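Side-chain contacts in XRE-family like protein (Pseudomonas syringae pv. tomato, PDB 3F6W), which probably binds DNA through a helix-turn-helix domain, as a transcriptional regulator of the xenobiotic response element (XRE) family: residues 18-21 against 22-25; 42-45 against 46-50; 61-65 against 66-70; 74-77 against 78-82. All blocks are in the same frame, centred on the assembly; numbering follows the deposited sequence. Where two conformers were deposited one is given.

Contact 1 (18-21 against 22-25); sequences LLLE and ARSA
The C-terminal part of the long first helix, 3-26, carries this contact, and its one cross-contact between side chains beyond CB joins L20 to R23 on the face turned to helix 41-48. CD1 of L20 lies 3.5 Å from R23 NH2, approaching the guanidinium at a slant. Both side chains leave the helix with CG anti to the backbone N (chi1 176° for L20 and 178° for R23), but R23 then bends at chi3 and swings its head round toward the leucine. That head is held from elsewhere: NE forms a salt bridge with E48, and NH1 a hydrogen bond with I28 O. A22 CB lies 3.5 Å from L18 O and packs outward on I66, while L19 is buried and packs on F59, F62 and L73. Regular i to i+4 bonds run beneath, S24 N to L20 O being 2.9 Å long. E21 extends away from this turn, and its OE2 accepts a hydrogen bond from S1 N of the second subunit. With a leucine methyl against it and its N-H groups engaged by E48 and I28, the R23 guanidinium is fixed in rotation, and its charge is probably balanced largely by E48.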
ATOM      1  N   LEU A  18      -5.576   8.143  -8.758  1.00 14.47           N
ATOM      2  CA  LEU A  18      -5.090   9.392  -9.344  1.00 12.54           C
ATOM      3  C   LEU A  18      -5.478   9.543 -10.798  1.00 16.11           C
ATOM      4  O   LEU A  18      -5.788  10.652 -11.246  1.00 16.90           O
ATOM      5  CB  LEU A  18      -3.571   9.529  -9.193  1.00 12.94           C
ATOM      6  CG  LEU A  18      -3.093   9.670  -7.740  1.00 18.76           C
ATOM      7  CD1 LEU A  18      -1.583   9.458  -7.649  1.00 21.50           C
ATOM      8  CD2 LEU A  18      -3.506  11.027  -7.154  1.00 17.22           C
ATOM      9  N   LEU A  19      -5.461   8.441 -11.544  1.00 16.41           N
ATOM     10  CA  LEU A  19      -5.776   8.518 -12.969  1.00 13.60           C
ATOM     11  C   LEU A  19      -7.247   8.812 -13.182  1.00 16.38           C
ATOM     12  O   LEU A  19      -7.617   9.525 -14.121  1.00 17.27           O
ATOM     13  CB  LEU A  19      -5.438   7.213 -13.691  1.00 16.40           C
ATOM     14  CG  LEU A  19      -3.973   6.962 -14.023  1.00 19.38           C
ATOM     15  CD1 LEU A  19      -3.797   5.546 -14.539  1.00 18.78           C
ATOM     16  CD2 LEU A  19      -3.487   7.971 -15.052  1.00 18.75           C
ATOM     17  N   LEU A  20      -8.086   8.237 -12.328  1.00 19.96           N
ATOM     18  CA  LEU A  20      -9.518   8.490 -12.419  1.00 16.37           C
ATOM     19  C   LEU A  20      -9.784   9.952 -12.068  1.00 19.34           C
ATOM     20  O   LEU A  20     -10.531  10.639 -12.761  1.00 17.85           O
ATOM     21  CB  LEU A  20     -10.299   7.553 -11.499  1.00 15.40           C
ATOM     22  CG  LEU A  20     -11.811   7.750 -11.405  1.00 16.13           C
ATOM     23  CD1 LEU A  20     -12.450   7.612 -12.787  1.00 20.26           C
ATOM     24  CD2 LEU A  20     -12.400   6.731 -10.440  1.00 18.57           C
ATOM     25  N   GLU A  21      -9.160  10.432 -10.994  1.00 19.80           N
ATOM     26  CA  GLU A  21      -9.262  11.851 -10.658  1.00 22.60           C
ATOM     27  C   GLU A  21      -8.890  12.720 -11.863  1.00 18.40           C
ATOM     28  O   GLU A  21      -9.567  13.708 -12.176  1.00 17.48           O
ATOM     29  CB  GLU A  21      -8.325  12.171  -9.503  1.00 18.98           C
ATOM     30  CG  GLU A  21      -8.397  13.595  -8.992  1.00 17.37           C
ATOM     31  CD  GLU A  21      -7.673  13.710  -7.660  1.00 28.88           C
ATOM     32  OE1 GLU A  21      -6.429  13.722  -7.673  1.00 23.97           O
ATOM     33  OE2 GLU A  21      -8.343  13.757  -6.610  1.00 23.48           O
ATOM     34  N   ALA A  22      -7.791  12.363 -12.528  1.00 15.22           N
ATOM     35  CA  ALA A  22      -7.309  13.145 -13.671  1.00 17.54           C
ATOM     36  C   ALA A  22      -8.267  13.101 -14.860  1.00 20.15           C
ATOM     37  O   ALA A  22      -8.535  14.135 -15.481  1.00 20.29           O
ATOM     38  CB  ALA A  22      -5.904  12.705 -14.086  1.00 18.51           C
ATOM     39  N   ARG A  23      -8.790  11.922 -15.188  1.00 17.64           N
ATOM     40  CA  ARG A  23      -9.702  11.854 -16.337  1.00 20.15           C
ATOM     41  C   ARG A  23     -10.983  12.630 -16.052  1.00 24.34           C
ATOM     42  O   ARG A  23     -11.471  13.393 -16.894  1.00 20.65           O
ATOM     43  CB  ARG A  23     -10.050  10.412 -16.729  1.00 21.82           C
ATOM     44  CG  ARG A  23     -11.040  10.364 -17.908  1.00 26.82           C
ATOM     45  CD  ARG A  23     -11.409   8.944 -18.338  1.00 18.96           C
ATOM     46  NE  ARG A  23     -12.133   8.198 -17.309  1.00 17.31           N
ATOM     47  CZ  ARG A  23     -13.387   8.432 -16.938  1.00 22.03           C
ATOM     48  NH1 ARG A  23     -14.078   9.418 -17.496  1.00 25.41           N
ATOM     49  NH2 ARG A  23     -13.947   7.681 -16.000  1.00 21.72           N
ATOM     50  N   SER A  24     -11.522  12.422 -14.857  1.00 17.12           N
ATOM     51  CA  SER A  24     -12.708  13.150 -14.422  1.00 22.83           C
ATOM     52  C   SER A  24     -12.483  14.662 -14.453  1.00 24.37           C
ATOM     53  O   SER A  24     -13.357  15.412 -14.879  1.00 21.90           O
ATOM     54  CB  SER A  24     -13.130  12.709 -13.015  1.00 29.26           C
ATOM     55  OG  SER A  24     -14.204  13.509 -12.529  1.00 25.54           O
ATOM     56  N   ALA A  25     -11.320  15.113 -13.990  1.00 19.01           N
ATOM     57  CA  ALA A  25     -11.020  16.547 -13.970  1.00 19.68           C
ATOM     58  C   ALA A  25     -10.939  17.113 -15.378  1.00 20.67           C
ATOM     59  O   ALA A  25     -11.268  18.280 -15.608  1.00 21.78           O
ATOM     60  CB  ALA A  25      -9.710  16.816 -13.251  1.00 17.27           C
TER

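Contact 2 (42-45 against 46-50)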
ATOM      1  N   SER A  42     -13.557  -0.754 -23.740  1.00 26.24           N
ATOM      2  CA  SER A  42     -13.277  -1.786 -22.742  1.00 18.99           C
ATOM      3  C   SER A  42     -11.854  -1.657 -22.206  1.00 22.92           C
ATOM      4  O   SER A  42     -11.603  -1.968 -21.039  1.00 24.08           O
ATOM      5  CB  SER A  42     -13.522  -3.192 -23.303  1.00 23.24           C
ATOM      6  OG  SER A  42     -12.774  -3.418 -24.489  1.00 30.87           O
ATOM      7  N   PHE A  43     -10.935  -1.175 -23.036  1.00 20.25           N
ATOM      8  CA  PHE A  43      -9.555  -0.963 -22.578  1.00 25.76           C
ATOM      9  C   PHE A  43      -9.513   0.004 -21.396  1.00 21.37           C
ATOM     10  O   PHE A  43      -8.855  -0.237 -20.374  1.00 19.72           O
ATOM     11  CB  PHE A  43      -8.697  -0.402 -23.713  1.00 19.81           C
ATOM     12  CG  PHE A  43      -7.289  -0.076 -23.300  1.00 27.71           C
ATOM     13  CD1 PHE A  43      -6.330  -1.073 -23.224  1.00 26.77           C
ATOM     14  CD2 PHE A  43      -6.921   1.228 -22.989  1.00 17.45           C
ATOM     15  CE1 PHE A  43      -5.033  -0.778 -22.852  1.00 31.34           C
ATOM     16  CE2 PHE A  43      -5.628   1.528 -22.614  1.00 22.50           C
ATOM     17  CZ  PHE A  43      -4.681   0.515 -22.551  1.00 17.68           C
ATOM     18  N   VAL A  44     -10.213   1.117 -21.549  1.00 20.60           N
ATOM     19  CA  VAL A  44     -10.231   2.142 -20.523  1.00 14.28           C
ATOM     20  C   VAL A  44     -11.007   1.660 -19.313  1.00 15.67           C
ATOM     21  O   VAL A  44     -10.541   1.789 -18.180  1.00 21.38           O
ATOM     22  CB  VAL A  44     -10.834   3.452 -21.059  1.00 18.84           C
ATOM     23  CG1 VAL A  44     -10.964   4.465 -19.932  1.00 19.26           C
ATOM     24  CG2 VAL A  44      -9.950   3.997 -22.159  1.00 17.46           C
ATOM     25  N   SER A  45     -12.184   1.076 -19.543  1.00 19.49           N
ATOM     26  CA  SER A  45     -12.993   0.639 -18.414  1.00 14.99           C
ATOM     27  C   SER A  45     -12.312  -0.470 -17.596  1.00 24.62           C
ATOM     28  O   SER A  45     -12.360  -0.458 -16.374  1.00 19.03           O
ATOM     29  CB  SER A  45     -14.403   0.223 -18.855  1.00 25.37           C
ATOM     30  OG  SER A  45     -14.353  -0.827 -19.800  1.00 34.97           O
ATOM     31  N   LYS A  46     -11.667  -1.417 -18.265  1.00 15.63           N
ATOM     32  CA  LYS A  46     -10.985  -2.498 -17.546  1.00 16.36           C
ATOM     33  C   LYS A  46      -9.735  -1.986 -16.834  1.00 13.60           C
ATOM     34  O   LYS A  46      -9.349  -2.486 -15.772  1.00 19.16           O
ATOM     35  CB  LYS A  46     -10.611  -3.636 -18.504  1.00 22.95           C
ATOM     36  CG  LYS A  46     -11.805  -4.489 -18.922  1.00 21.19           C
ATOM     37  CD  LYS A  46     -11.371  -5.762 -19.605  1.00 41.88           C
ATOM     38  CE  LYS A  46     -12.555  -6.687 -19.820  1.00 59.98           C
ATOM     39  NZ  LYS A  46     -12.144  -7.940 -20.491  1.00 44.41           N
ATOM     40  N   THR A  47      -9.086  -0.994 -17.431  1.00 18.79           N
ATOM     41  CA  THR A  47      -7.947  -0.370 -16.778  1.00 18.11           C
ATOM     42  C   THR A  47      -8.424   0.283 -15.478  1.00 17.02           C
ATOM     43  O   THR A  47      -7.861   0.051 -14.395  1.00 15.71           O
ATOM     44  CB  THR A  47      -7.292   0.687 -17.677  1.00 18.35           C
ATOM     45  OG1 THR A  47      -6.611   0.042 -18.759  1.00 14.56           O
ATOM     46  CG2 THR A  47      -6.278   1.494 -16.884  1.00 20.25           C
ATOM     47  N   GLU A  48      -9.486   1.074 -15.565  1.00 17.02           N
ATOM     48  CA  GLU A  48      -9.974   1.778 -14.364  1.00 18.64           C
ATOM     49  C   GLU A  48     -10.546   0.843 -13.300  1.00 22.97           C
ATOM     50  O   GLU A  48     -10.425   1.105 -12.104  1.00 19.51           O
ATOM     51  CB  GLU A  48     -10.968   2.889 -14.724  1.00 17.03           C
ATOM     52  CG  GLU A  48     -10.372   3.915 -15.685  1.00 20.75           C
ATOM     53  CD  GLU A  48     -11.263   5.127 -15.932  1.00 22.58           C
ATOM     54  OE1 GLU A  48     -12.458   5.082 -15.605  1.00 19.33           O
ATOM     55  OE2 GLU A  48     -10.755   6.134 -16.451  1.00 21.88           O
ATOM     56  N   ASN A  49     -11.159  -0.252 -13.736  1.00 19.23           N
ATOM     57  CA  ASN A  49     -11.732  -1.220 -12.813  1.00 22.41           C
ATOM     58  C   ASN A  49     -10.731  -2.231 -12.269  1.00 24.09           C
ATOM     59  O   ASN A  49     -11.114  -3.121 -11.530  1.00 19.64           O
ATOM     60  CB  ASN A  49     -12.877  -1.977 -13.487  1.00 29.30           C
ATOM     61  CG  ASN A  49     -13.991  -1.057 -13.940  1.00 44.82           C
ATOM     62  OD1 ASN A  49     -14.052   0.100 -13.537  1.00 50.78           O
ATOM     63  ND2 ASN A  49     -14.876  -1.568 -14.790  1.00 47.75           N
ATOM     64  N   ALA A  50      -9.464  -2.104 -12.654  1.00 16.85           N
ATOM     65  CA  ALA A  50      -8.420  -3.064 -12.285  1.00 21.39           C
ATOM     66  C   ALA A  50      -8.679  -4.485 -12.769  1.00 24.90           C
ATOM     67  O   ALA A  50      -8.286  -5.457 -12.107  1.00 24.12           O
ATOM     68  CB  ALA A  50      -8.189  -3.058 -10.775  1.00 25.63           C
TER
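K46 lays the start of its chain against S42, with K46 CB 3.2 Å from S42 O, in helix 41-48; following helix 30-37, this is the position of the second, recognition helix of a helix-turn-helix, probably as in XRE-family relatives. The extended lysine chain carries its amine away from the turn. T47 uses one carbonyl twice: F43 O accepts from T47 OG1 at 2.8 Å and from T47 N at 3.0 Å, the two donors coming from opposite faces of the carbonyl plane. The hydroxyl gets there because OG1 lies beside the backbone N, chi1 -71°, and it also stands over the centre of one face of the F43 ring. That ring makes a cation-pi contact with R39. E48 runs alongside V44, pointing the same way, and its OE2 comes 3.9 Å from V44 CG1. The carboxylate has its strong partners beyond the turn, R23 and Q30, so the valine methyl borders a charge already paired. N49 turns its amide carbon CG to 3.0 Å from S45 O, while its backbone N bonds to the same oxygen. A50, with positive phi (60°), closes the helix in a Schellman motif. Within that closure, A50 N reaches T47 O at 3.2 Å.

Contact 3 (61-65 against 66-70)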
ATOM      1  N   ASP A  61       0.631   6.709 -22.519  1.00 16.17           N
ATOM      2  CA  ASP A  61      -0.333   7.107 -23.556  1.00 15.85           C
ATOM      3  C   ASP A  61      -1.670   7.524 -22.934  1.00 21.50           C
ATOM      4  O   ASP A  61      -2.341   8.451 -23.406  1.00 18.21           O
ATOM      5  CB  ASP A  61      -0.580   5.959 -24.553  1.00 16.71           C
ATOM      6  CG  ASP A  61       0.664   5.603 -25.385  1.00 21.37           C
ATOM      7  OD1 ASP A  61       1.677   6.340 -25.340  1.00 17.12           O
ATOM      8  OD2 ASP A  61       0.624   4.563 -26.080  1.00 18.02           O
ATOM      9  N   PHE A  62      -2.051   6.811 -21.880  1.00 14.33           N
ATOM     10  CA  PHE A  62      -3.292   7.065 -21.146  1.00 15.32           C
ATOM     11  C   PHE A  62      -3.235   8.496 -20.606  1.00 21.33           C
ATOM     12  O   PHE A  62      -4.165   9.290 -20.790  1.00 20.70           O
ATOM     13  CB  PHE A  62      -3.379   6.046 -20.000  1.00 15.82           C
ATOM     14  CG  PHE A  62      -4.748   5.899 -19.375  1.00 19.00           C
ATOM     15  CD1 PHE A  62      -5.563   4.824 -19.699  1.00 24.94           C
ATOM     16  CD2 PHE A  62      -5.184   6.799 -18.408  1.00 30.76           C
ATOM     17  CE1 PHE A  62      -6.810   4.667 -19.094  1.00 18.59           C
ATOM     18  CE2 PHE A  62      -6.422   6.649 -17.799  1.00 21.28           C
ATOM     19  CZ  PHE A  62      -7.237   5.583 -18.145  1.00 20.63           C
ATOM     20  N   CYS A  63      -2.121   8.825 -19.963  1.00 15.92           N
ATOM     21  CA  CYS A  63      -1.892  10.171 -19.442  1.00 16.91           C
ATOM     22  C   CYS A  63      -1.979  11.245 -20.528  1.00 20.68           C
ATOM     23  O   CYS A  63      -2.690  12.252 -20.374  1.00 19.14           O
ATOM     24  CB  CYS A  63      -0.524  10.244 -18.752  1.00 18.04           C
ATOM     25  SG  CYS A  63      -0.476   9.428 -17.120  1.00 19.07           S
ATOM     26  N   ARG A  64      -1.254  11.037 -21.627  1.00 19.04           N
ATOM     27  CA  ARG A  64      -1.282  12.002 -22.722  1.00 21.45           C
ATOM     28  C   ARG A  64      -2.707  12.156 -23.243  1.00 25.67           C
ATOM     29  O   ARG A  64      -3.132  13.257 -23.591  1.00 24.53           O
ATOM     30  CB  ARG A  64      -0.318  11.606 -23.852  1.00 21.73           C
ATOM     31  CG  ARG A  64       1.075  12.222 -23.744  1.00 26.81           C
ATOM     32  CD  ARG A  64       1.874  11.600 -22.630  1.00 24.50           C
ATOM     33  NE  ARG A  64       3.202  12.188 -22.467  1.00 26.88           N
ATOM     34  CZ  ARG A  64       4.338  11.595 -22.827  1.00 26.56           C
ATOM     35  NH1 ARG A  64       4.320  10.398 -23.397  1.00 22.27           N
ATOM     36  NH2 ARG A  64       5.500  12.202 -22.628  1.00 29.29           N
ATOM     37  N   GLY A  65      -3.451  11.057 -23.275  1.00 15.23           N
ATOM     38  CA  GLY A  65      -4.816  11.088 -23.783  1.00 18.84           C
ATOM     39  C   GLY A  65      -5.739  11.954 -22.930  1.00 24.34           C
ATOM     40  O   GLY A  65      -6.703  12.543 -23.422  1.00 22.33           O
ATOM     41  N   ILE A  66      -5.451  12.034 -21.639  1.00 23.76           N
ATOM     42  CA  ILE A  66      -6.255  12.885 -20.765  1.00 18.80           C
ATOM     43  C   ILE A  66      -5.648  14.268 -20.552  1.00 20.72           C
ATOM     44  O   ILE A  66      -6.288  15.145 -19.988  1.00 30.38           O
ATOM     45  CB  ILE A  66      -6.546  12.224 -19.416  1.00 21.97           C
ATOM     46  CG1 ILE A  66      -5.256  11.820 -18.721  1.00 29.50           C
ATOM     47  CG2 ILE A  66      -7.444  11.016 -19.604  1.00 34.60           C
ATOM     48  CD1 ILE A  66      -5.506  11.104 -17.402  1.00 44.69           C
ATOM     49  N   GLY A  67      -4.413  14.462 -20.990  1.00 17.50           N
ATOM     50  CA  GLY A  67      -3.786  15.762 -20.888  1.00 25.26           C
ATOM     51  C   GLY A  67      -2.877  15.940 -19.690  1.00 42.45           C
ATOM     52  O   GLY A  67      -2.450  17.052 -19.396  1.00 35.02           O
ATOM     53  N   THR A  68      -2.576  14.855 -18.983  0.50 26.51           N
ATOM     54  CA  THR A  68      -1.733  14.957 -17.793  0.50 28.73           C
ATOM     55  C   THR A  68      -0.341  14.355 -17.991  0.50 20.76           C
ATOM     56  O   THR A  68      -0.187  13.300 -18.605  0.50 67.26           O
ATOM     57  CB  THR A  68      -2.406  14.342 -16.547  0.50 42.51           C
ATOM     58  OG1 THR A  68      -1.554  14.517 -15.409  0.50 79.57           O
ATOM     59  CG2 THR A  68      -2.673  12.864 -16.755  0.50 13.53           C
ATOM     60  N   ASP A  69       0.668  15.046 -17.463  1.00 26.06           N
ATOM     61  CA  ASP A  69       2.071  14.667 -17.618  1.00 18.83           C
ATOM     62  C   ASP A  69       2.361  13.372 -16.853  1.00 19.45           C
ATOM     63  O   ASP A  69       2.254  13.335 -15.627  1.00 24.76           O
ATOM     64  CB  ASP A  69       2.959  15.810 -17.103  1.00 26.26           C
ATOM     65  CG  ASP A  69       4.442  15.543 -17.284  1.00 38.66           C
ATOM     66  OD1 ASP A  69       4.844  14.375 -17.451  1.00 32.68           O
ATOM     67  OD2 ASP A  69       5.223  16.519 -17.250  1.00 39.32           O
ATOM     68  N   PRO A  70       2.723  12.297 -17.575  1.00 18.06           N
ATOM     69  CA  PRO A  70       2.948  11.005 -16.906  1.00 17.46           C
ATOM     70  C   PRO A  70       4.124  11.044 -15.935  1.00 21.65           C
ATOM     71  O   PRO A  70       4.054  10.422 -14.881  1.00 17.68           O
ATOM     72  CB  PRO A  70       3.246  10.045 -18.079  1.00 21.13           C
ATOM     73  CG  PRO A  70       3.665  10.951 -19.214  1.00 17.73           C
ATOM     74  CD  PRO A  70       2.762  12.156 -19.039  1.00 19.31           C
TER
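C63 and P70 meet on the buried side of this helix end: C63 CB is 3.8 Å from P70 CD, and SG lies against CA and CB of the same proline. C63 also packs on L73. F62 and I66 extend the buried part more loosely with each other, I66 CD1 approaching the phenyl ring at a slant with 4.4 Å to F62 CD2, and both also touch L33 of helix 30-37. I66 places CG1 between the backbone N and carbonyl carbon (chi1 56°), which brings CG1 to 3.1 Å from C63 O.

The solvent side is built differently. R64 is exposed; its chain bends at chi2 and crosses P70 at about a right angle, with P70 CG over one face of the guanidinium, toward its rim, and R64 NE 3.5 Å from that carbon. C63 and R64 thus both lie against the proline, one from the buried part and one from the exposed, and R64 also touches Y71.

Between the two sides the backbone turns. T68 N bonds to C63 O at 3.0 Å from above the carbonyl plane, and G67 N makes a weak bond to R64 O. G67 has phi 97°, where a side chain would jam against the preceding carbonyl. Two residues on, D69 is the N-cap of helix 70-78, with weak bonds from its OD1 to Y71 N and A72 N. A Schellman motif ending helix 56-66 is thus joined to the N-cap of helix 70-78.

Contact 4 (74-77 against 78-82); sequences LSKL and EAMTP
Apolar contact is slight here and centres on L77 and the selenomethionine M80: L77 CD1 lies 4.5 Å from the M80 selenium, a distant touch at the C-terminal end of helix 70-78. M80 CG sits beside its backbone N (chi1 -70°), and from there the extended chain passes back along the last turn, with CG 3.6 Å from K76 O. E78, too, lays its aliphatic part on the turn below, CG 3.3 Å from L74 O.

Backbone hydrogen bonds record how the helix gives out. E78 N still makes a regular bond to L74 O at 2.9 Å, and A79 N one to S75 O, with a weak second bond to K76 O. M80 N then shifts to L77 O, three residues back, at 3.1 Å, its N placed 56° out of the carbonyl plane. A type I turn from E78 to T81 follows, closed by T81 N on E78 O.

Water adds a further link: one molecule donates to L77 O at 2.7 Å and is hydrogen-bonded to T81 OG1, so this carbonyl serves both a backbone N-H and a solvent molecule, and the threonine is tied to the helix end.

Around this surface turn, L77 packs inward on A14, L15 and L18 of helix 3-26, while I7 of the second subunit packs on L77 and T81, and A3 of that subunit on M80; the tail of helix 70-78 therefore lies between the first helices of both subunits.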
ATOM      1  N   LEU A  74       3.732  10.186 -11.881  1.00 19.74           N
ATOM      2  CA  LEU A  74       4.567   9.207 -11.193  1.00 18.54           C
ATOM      3  C   LEU A  74       5.341   9.832 -10.023  1.00 21.46           C
ATOM      4  O   LEU A  74       5.477   9.223  -8.960  1.00 17.70           O
ATOM      5  CB  LEU A  74       5.542   8.567 -12.170  1.00 14.06           C
ATOM      6  CG  LEU A  74       4.850   7.621 -13.148  1.00 18.87           C
ATOM      7  CD1 LEU A  74       5.863   7.088 -14.130  1.00 21.45           C
ATOM      8  CD2 LEU A  74       4.179   6.483 -12.382  1.00 26.06           C
ATOM      9  N   SER A  75       5.852  11.038 -10.232  1.00 20.97           N
ATOM     10  CA  SER A  75       6.621  11.724  -9.196  1.00 15.89           C
ATOM     11  C   SER A  75       5.777  11.977  -7.959  1.00 23.90           C
ATOM     12  O   SER A  75       6.230  11.796  -6.825  1.00 26.55           O
ATOM     13  CB  SER A  75       7.162  13.039  -9.741  1.00 25.70           C
ATOM     14  OG  SER A  75       8.155  12.780 -10.711  1.00 36.81           O
ATOM     15  N   LYS A  76       4.542  12.391  -8.196  1.00 22.91           N
ATOM     16  CA  LYS A  76       3.592  12.654  -7.135  1.00 22.04           C
ATOM     17  C   LYS A  76       3.259  11.379  -6.379  1.00 44.62           C
ATOM     18  O   LYS A  76       3.201  11.369  -5.154  1.00 24.92           O
ATOM     19  CB  LYS A  76       2.327  13.255  -7.728  1.00 26.20           C
ATOM     20  CG  LYS A  76       1.154  13.314  -6.787  1.00 51.74           C
ATOM     21  CD  LYS A  76      -0.029  13.924  -7.502  1.00 78.17           C
ATOM     22  CE  LYS A  76       0.424  15.100  -8.347  1.00 57.05           C
ATOM     23  NZ  LYS A  76      -0.697  15.771  -9.050  1.00 64.50           N
ATOM     24  N   LEU A  77       3.032  10.300  -7.115  1.00 22.41           N
ATOM     25  CA  LEU A  77       2.748   9.024  -6.482  1.00 24.49           C
ATOM     26  C   LEU A  77       3.906   8.606  -5.589  1.00 39.69           C
ATOM     27  O   LEU A  77       3.710   8.193  -4.452  1.00 33.51           O
ATOM     28  CB  LEU A  77       2.471   7.956  -7.538  1.00 19.01           C
ATOM     29  CG  LEU A  77       2.170   6.572  -6.982  1.00 20.41           C
ATOM     30  CD1 LEU A  77       0.744   6.515  -6.461  1.00 27.25           C
ATOM     31  CD2 LEU A  77       2.395   5.513  -8.039  1.00 24.59           C
ATOM     32  N   GLU A  78       5.122   8.734  -6.100  1.00 21.67           N
ATOM     33  CA  GLU A  78       6.291   8.304  -5.359  1.00 22.51           C
ATOM     34  C   GLU A  78       6.518   9.158  -4.123  1.00 31.21           C
ATOM     35  O   GLU A  78       7.008   8.669  -3.109  1.00 28.77           O
ATOM     36  CB  GLU A  78       7.522   8.284  -6.256  1.00 32.74           C
ATOM     37  CG  GLU A  78       7.460   7.167  -7.286  1.00 36.38           C
ATOM     38  CD  GLU A  78       8.817   6.787  -7.815  1.00 52.40           C
ATOM     39  OE1 GLU A  78       9.639   7.697  -8.052  1.00 46.08           O
ATOM     40  OE2 GLU A  78       9.055   5.575  -7.999  1.00 51.07           O
ATOM     41  N   ALA A  79       6.123  10.421  -4.206  1.00 29.69           N
ATOM     42  CA  ALA A  79       6.289  11.346  -3.091  1.00 25.54           C
ATOM     43  C   ALA A  79       5.485  10.889  -1.876  1.00 91.32           C
ATOM     44  O   ALA A  79       5.700  11.361  -0.757  1.00 38.89           O
ATOM     45  CB  ALA A  79       5.872  12.734  -3.504  1.00 22.40           C
HETATM   46  N   MSE A  80       4.567   9.956  -2.101  1.00 29.85           N
HETATM   47  CA  MSE A  80       3.668   9.509  -1.039  1.00 26.70           C
HETATM   48  C   MSE A  80       4.289   8.476  -0.103  1.00 31.34           C
HETATM   49  O   MSE A  80       3.758   8.208   0.977  1.00 49.70           O
HETATM   50  CB  MSE A  80       2.363   9.000  -1.643  1.00 31.95           C
HETATM   51  CG  MSE A  80       1.533  10.114  -2.215  1.00 33.17           C
HETATM   52 SE   MSE A  80       0.007   9.456  -3.195  0.75 32.75          SE
HETATM   53  CE  MSE A  80      -0.841  11.174  -3.544  0.75 31.89           C
ATOM     54  N   THR A  81       5.413   7.903  -0.513  1.00 39.43           N
ATOM     55  CA  THR A  81       6.190   7.046   0.374  1.00 58.77           C
ATOM     56  C   THR A  81       7.610   7.594   0.505  1.00 88.58           C
ATOM     57  O   THR A  81       8.571   7.008   0.002  1.00 40.06           O
ATOM     58  CB  THR A  81       6.203   5.583  -0.103  1.00 40.54           C
ATOM     59  OG1 THR A  81       4.854   5.116  -0.230  1.00 45.60           O
ATOM     60  CG2 THR A  81       6.941   4.699   0.891  1.00 65.97           C
ATOM     61  N   PRO A  82       7.741   8.738   1.185  1.00 51.81           N
ATOM     62  CA  PRO A  82       9.025   9.422   1.378  1.00 82.87           C
ATOM     63  C   PRO A  82      10.061   8.527   2.049  1.00 67.09           C
ATOM     64  O   PRO A  82      11.246   8.677   1.748  1.00 86.98           O
ATOM     65  CB  PRO A  82       8.658  10.587   2.300  1.00 40.03           C
ATOM     66  CG  PRO A  82       7.194  10.813   2.054  1.00 44.86           C
ATOM     67  CD  PRO A  82       6.634   9.446   1.849  1.00 50.79           C
TER
HETATM   68  O   HOH W   1       4.161   6.042  -2.949  1.00 30.03           O

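Contact 1 joins the other three, since helix 3-26 runs past all of them. R23 NE meets E48 OE2 of contact 2 at 2.6 Å in a salt bridge, A22 CB reaches I66 CD1 of contact 3 at 3.7 Å, and L18 CD1 touches L77 CD1 of contact 4 at 3.9 Å. Contacts 2 and 3 meet directly through F62, whose CE1 is 3.9 Å from T47 CG2. Contacts 2 and 4 lie on opposite sides of the chain centre, their centres about 23 Å apart. Contacts 1 and 4 both face the second subunit. A buffer molecule, probably from crystallisation, hydrogen-bonds to E21 OE2 in contact 1.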